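Local coordinates for protein solute carrier family 15 member 1 (Mus musculus, PDB 5A9D) that carries di- and tripeptides together with protons across the intestinal cell membrane, this part being the domain that lies outside the cell, at residues I50-T60 / L73-Y81. Residues are numbered along the deposited sequence; the frame is centred on the assembly and turned at random.
Sequences ISSSGSPGVTT and LLVWNPSQY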
loop_
_atom_site.group_PDB
_atom_site.type_symbol
_atom_site.label_atom_id
_atom_site.label_comp_id
_atom_site.label_asym_id
_atom_site.label_seq_id
_atom_site.Cartn_x
_atom_site.Cartn_y
_atom_site.Cartn_z
ATOM N N ILE A 50 2.416 9.771 21.813
ATOM C CA ILE A 50 3.358 10.677 21.165
ATOM C C ILE A 50 3.270 12.012 21.866
ATOM O O ILE A 50 2.173 12.520 22.124
ATOM C CB ILE A 50 3.047 10.800 19.648
ATOM C CG1 ILE A 50 3.157 9.438 18.927
ATOM C CG2 ILE A 50 3.919 11.858 18.976
ATOM C CD1 ILE A 50 2.480 9.420 17.591
ATOM N N SER A 51 4.432 12.576 22.189
ATOM C CA SER A 51 4.528 13.875 22.835
ATOM C C SER A 51 5.612 14.734 22.191
ATOM O O SER A 51 6.465 14.215 21.462
ATOM C CB SER A 51 4.764 13.707 24.333
ATOM O OG SER A 51 6.013 13.109 24.644
ATOM N N SER A 52 5.574 16.049 22.471
ATOM C CA SER A 52 6.535 17.041 21.998
ATOM C C SER A 52 7.140 17.754 23.174
ATOM O O SER A 52 6.457 17.990 24.179
ATOM C CB SER A 52 5.853 18.072 21.104
ATOM O OG SER A 52 6.117 17.832 19.732
ATOM N N SER A 53 8.417 18.146 23.034
ATOM C CA SER A 53 9.133 18.916 24.041
ATOM C C SER A 53 8.412 20.269 24.267
ATOM O O SER A 53 7.971 20.899 23.299
ATOM C CB SER A 53 10.580 19.136 23.609
ATOM O OG SER A 53 10.666 19.523 22.248
ATOM N N GLY A 54 8.237 20.640 25.537
ATOM C CA GLY A 54 7.557 21.870 25.939
ATOM C C GLY A 54 6.039 21.776 25.911
ATOM O O GLY A 54 5.381 22.121 26.902
ATOM N N SER A 55 5.476 21.318 24.760
ATOM C CA SER A 55 4.040 21.153 24.518
ATOM C C SER A 55 3.439 20.043 25.407
ATOM O O SER A 55 3.815 18.882 25.249
ATOM C CB SER A 55 3.778 20.878 23.040
ATOM O OG SER A 55 2.392 20.766 22.771
ATOM N N PRO A 56 2.504 20.370 26.342
ATOM C CA PRO A 56 1.948 19.330 27.236
ATOM C C PRO A 56 1.069 18.273 26.565
ATOM O O PRO A 56 0.795 17.231 27.172
ATOM C CB PRO A 56 1.170 20.134 28.289
ATOM C CG PRO A 56 1.640 21.547 28.137
ATOM C CD PRO A 56 1.962 21.696 26.684
ATOM N N GLY A 57 0.652 18.547 25.329
ATOM C CA GLY A 57 -0.182 17.665 24.524
ATOM C C GLY A 57 0.441 16.308 24.254
ATOM O O GLY A 57 1.564 16.210 23.742
ATOM N N VAL A 58 -0.289 15.253 24.649
ATOM C CA VAL A 58 0.066 13.842 24.472
ATOM C C VAL A 58 -1.050 13.219 23.630
ATOM O O VAL A 58 -2.223 13.277 24.013
ATOM C CB VAL A 58 0.260 13.102 25.829
ATOM C CG1 VAL A 58 0.690 11.654 25.608
ATOM C CG2 VAL A 58 1.264 13.835 26.728
ATOM N N THR A 59 -0.681 12.659 22.482
ATOM C CA THR A 59 -1.604 12.053 21.524
ATOM C C THR A 59 -1.438 10.536 21.499
ATOM O O THR A 59 -0.312 10.043 21.387
ATOM C CB THR A 59 -1.385 12.721 20.146
ATOM O OG1 THR A 59 -1.792 14.084 20.236
ATOM C CG2 THR A 59 -2.114 12.021 18.991
ATOM N N THR A 60 -2.560 9.805 21.548
ATOM C CA THR A 60 -2.591 8.342 21.471
ATOM C C THR A 60 -2.812 7.932 20.009
ATOM O O THR A 60 -3.677 8.493 19.335
ATOM C CB THR A 60 -3.657 7.749 22.435
ATOM O OG1 THR A 60 -3.453 8.291 23.741
ATOM C CG2 THR A 60 -3.582 6.219 22.530
ATOM N N LEU A 73 6.198 5.368 11.215
ATOM C CA LEU A 73 5.387 6.266 11.991
ATOM C C LEU A 73 5.954 7.678 11.772
ATOM O O LEU A 73 7.032 8.028 12.296
ATOM C CB LEU A 73 5.360 5.874 13.486
ATOM C CG LEU A 73 4.558 6.815 14.439
ATOM C CD1 LEU A 73 3.043 6.842 14.106
ATOM C CD2 LEU A 73 4.767 6.421 15.900
ATOM N N LEU A 74 5.257 8.478 10.953
ATOM C CA LEU A 74 5.676 9.856 10.715
ATOM C C LEU A 74 5.147 10.663 11.885
ATOM O O LEU A 74 3.996 10.468 12.251
ATOM C CB LEU A 74 5.085 10.429 9.409
ATOM C CG LEU A 74 5.548 9.852 8.074
ATOM C CD1 LEU A 74 4.772 10.497 6.945
ATOM C CD2 LEU A 74 7.035 10.117 7.840
ATOM N N VAL A 75 6.002 11.496 12.527
ATOM C CA VAL A 75 5.590 12.360 13.649
ATOM C C VAL A 75 6.016 13.816 13.358
ATOM O O VAL A 75 7.072 14.041 12.747
ATOM C CB VAL A 75 6.054 11.869 15.062
ATOM C CG1 VAL A 75 5.466 10.492 15.402
ATOM C CG2 VAL A 75 7.586 11.837 15.193
ATOM N N TRP A 76 5.204 14.791 13.774
ATOM C CA TRP A 76 5.495 16.218 13.606
ATOM C C TRP A 76 4.766 17.038 14.670
ATOM O O TRP A 76 3.854 16.529 15.322
ATOM C CB TRP A 76 5.243 16.734 12.164
ATOM C CG TRP A 76 3.819 16.689 11.689
ATOM C CD1 TRP A 76 2.953 17.739 11.612
ATOM C CD2 TRP A 76 3.135 15.561 11.110
ATOM N NE1 TRP A 76 1.771 17.336 11.043
ATOM C CE2 TRP A 76 1.842 15.995 10.755
ATOM C CE3 TRP A 76 3.483 14.211 10.893
ATOM C CZ2 TRP A 76 0.880 15.133 10.220
ATOM C CZ3 TRP A 76 2.545 13.360 10.342
ATOM C CH2 TRP A 76 1.249 13.814 10.028
ATOM N N ASN A 77 5.224 18.258 14.899
ATOM C CA ASN A 77 4.663 19.166 15.901
ATOM C C ASN A 77 3.307 19.770 15.459
ATOM O O ASN A 77 3.180 20.125 14.279
ATOM C CB ASN A 77 5.685 20.262 16.223
ATOM C CG ASN A 77 5.992 21.187 15.063
ATOM O OD1 ASN A 77 6.607 20.796 14.060
ATOM N ND2 ASN A 77 5.562 22.443 15.176
ATOM N N PRO A 78 2.269 19.895 16.337
ATOM C CA PRO A 78 2.188 19.550 17.769
ATOM C C PRO A 78 1.525 18.187 18.037
ATOM O O PRO A 78 0.299 18.099 18.097
ATOM C CB PRO A 78 1.333 20.694 18.334
ATOM C CG PRO A 78 0.499 21.207 17.146
ATOM C CD PRO A 78 1.001 20.508 15.900
ATOM N N SER A 79 2.334 17.145 18.247
ATOM C CA SER A 79 1.908 15.757 18.513
ATOM C C SER A 79 1.004 15.169 17.395
ATOM O O SER A 79 -0.028 14.545 17.665
ATOM C CB SER A 79 1.286 15.623 19.902
ATOM O OG SER A 79 2.249 15.944 20.897
ATOM N N GLN A 80 1.414 15.377 16.131
ATOM C CA GLN A 80 0.720 14.853 14.948
ATOM C C GLN A 80 1.442 13.597 14.473
ATOM O O GLN A 80 2.630 13.444 14.706
ATOM C CB GLN A 80 0.711 15.889 13.809
ATOM C CG GLN A 80 0.227 17.291 14.163
ATOM C CD GLN A 80 -1.185 17.267 14.686
ATOM O OE1 GLN A 80 -2.144 17.017 13.944
ATOM N NE2 GLN A 80 -1.336 17.460 15.973
ATOM N N TYR A 81 0.730 12.706 13.820
ATOM C CA TYR A 81 1.320 11.485 13.298
ATOM C C TYR A 81 0.569 10.980 12.074
ATOM O O TYR A 81 -0.557 11.382 11.821
ATOM C CB TYR A 81 1.393 10.366 14.381
ATOM C CG TYR A 81 0.054 9.732 14.707
ATOM C CD1 TYR A 81 -0.802 10.308 15.649
ATOM C CD2 TYR A 81 -0.380 8.585 14.039
ATOM C CE1 TYR A 81 -2.066 9.768 15.906
ATOM C CE2 TYR A 81 -1.646 8.045 14.277
ATOM C CZ TYR A 81 -2.467 8.619 15.244
ATOM O OH TYR A 81 -3.700 8.094 15.522
#
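Ile-50 drives its CD1 methyl between the side chains of Tyr-81, Val-75 and Leu-73, and this is the tightly packed apolar part of the contact. The methyl lies 3.5 Å from CB of Tyr-81, where the two side chains cross at about a right angle, and 3.9 Å from CG1 of Val-75. CD2 of Leu-73 completes the pocket at 4.1 Å from the same CD1. The extended chain of Ile-50 (chi2 163°) carries the methyl that far, and Met-17 and Val-61 pack on the same isoleucine.

Closer to the turns the contact becomes polar and centres on Ser-79, whose CA is 5.4 Å from CA of Ser-51. Its hydroxyl OG donates to the backbone O of Gly-57 at 2.9 Å, arriving above the carbonyl plane and off its lone pairs. The carbonyl of Ser-79 is used in turn: OG1 of Thr-59 donates to its O at 3.2 Å, in the carbonyl plane and on a lone pair. The Thr-59 rotamer (chi1 -67°) sets OG1 beside the backbone N and CG2 anti to it, which brings CG2 to the edge of the Tyr-81 ring, 3.8 Å from CE1. The phenol OH of Tyr-81 bonds to the backbone N of Ala-62.

The solvent side is looser: in contrast to the buried Ile-50, Gly-57 and Pro-78 are exposed, and Gly-57, lacking a side chain, meets the other hairpin through its carbonyl. Pro-78 follows a cis peptide bond, and its O receives NE2 of Gln-80 at 2.8 Å.

Opposite Trp-76 the chain carries two residues, Ser-79 and Gln-80, a G1 beta bulge with positive phi (57°) at Ser-79. Thus two hairpins from facing sheets, apolar inside and hydrogen-bonded near their turns, close one end of an immunoglobulin-like beta sandwich.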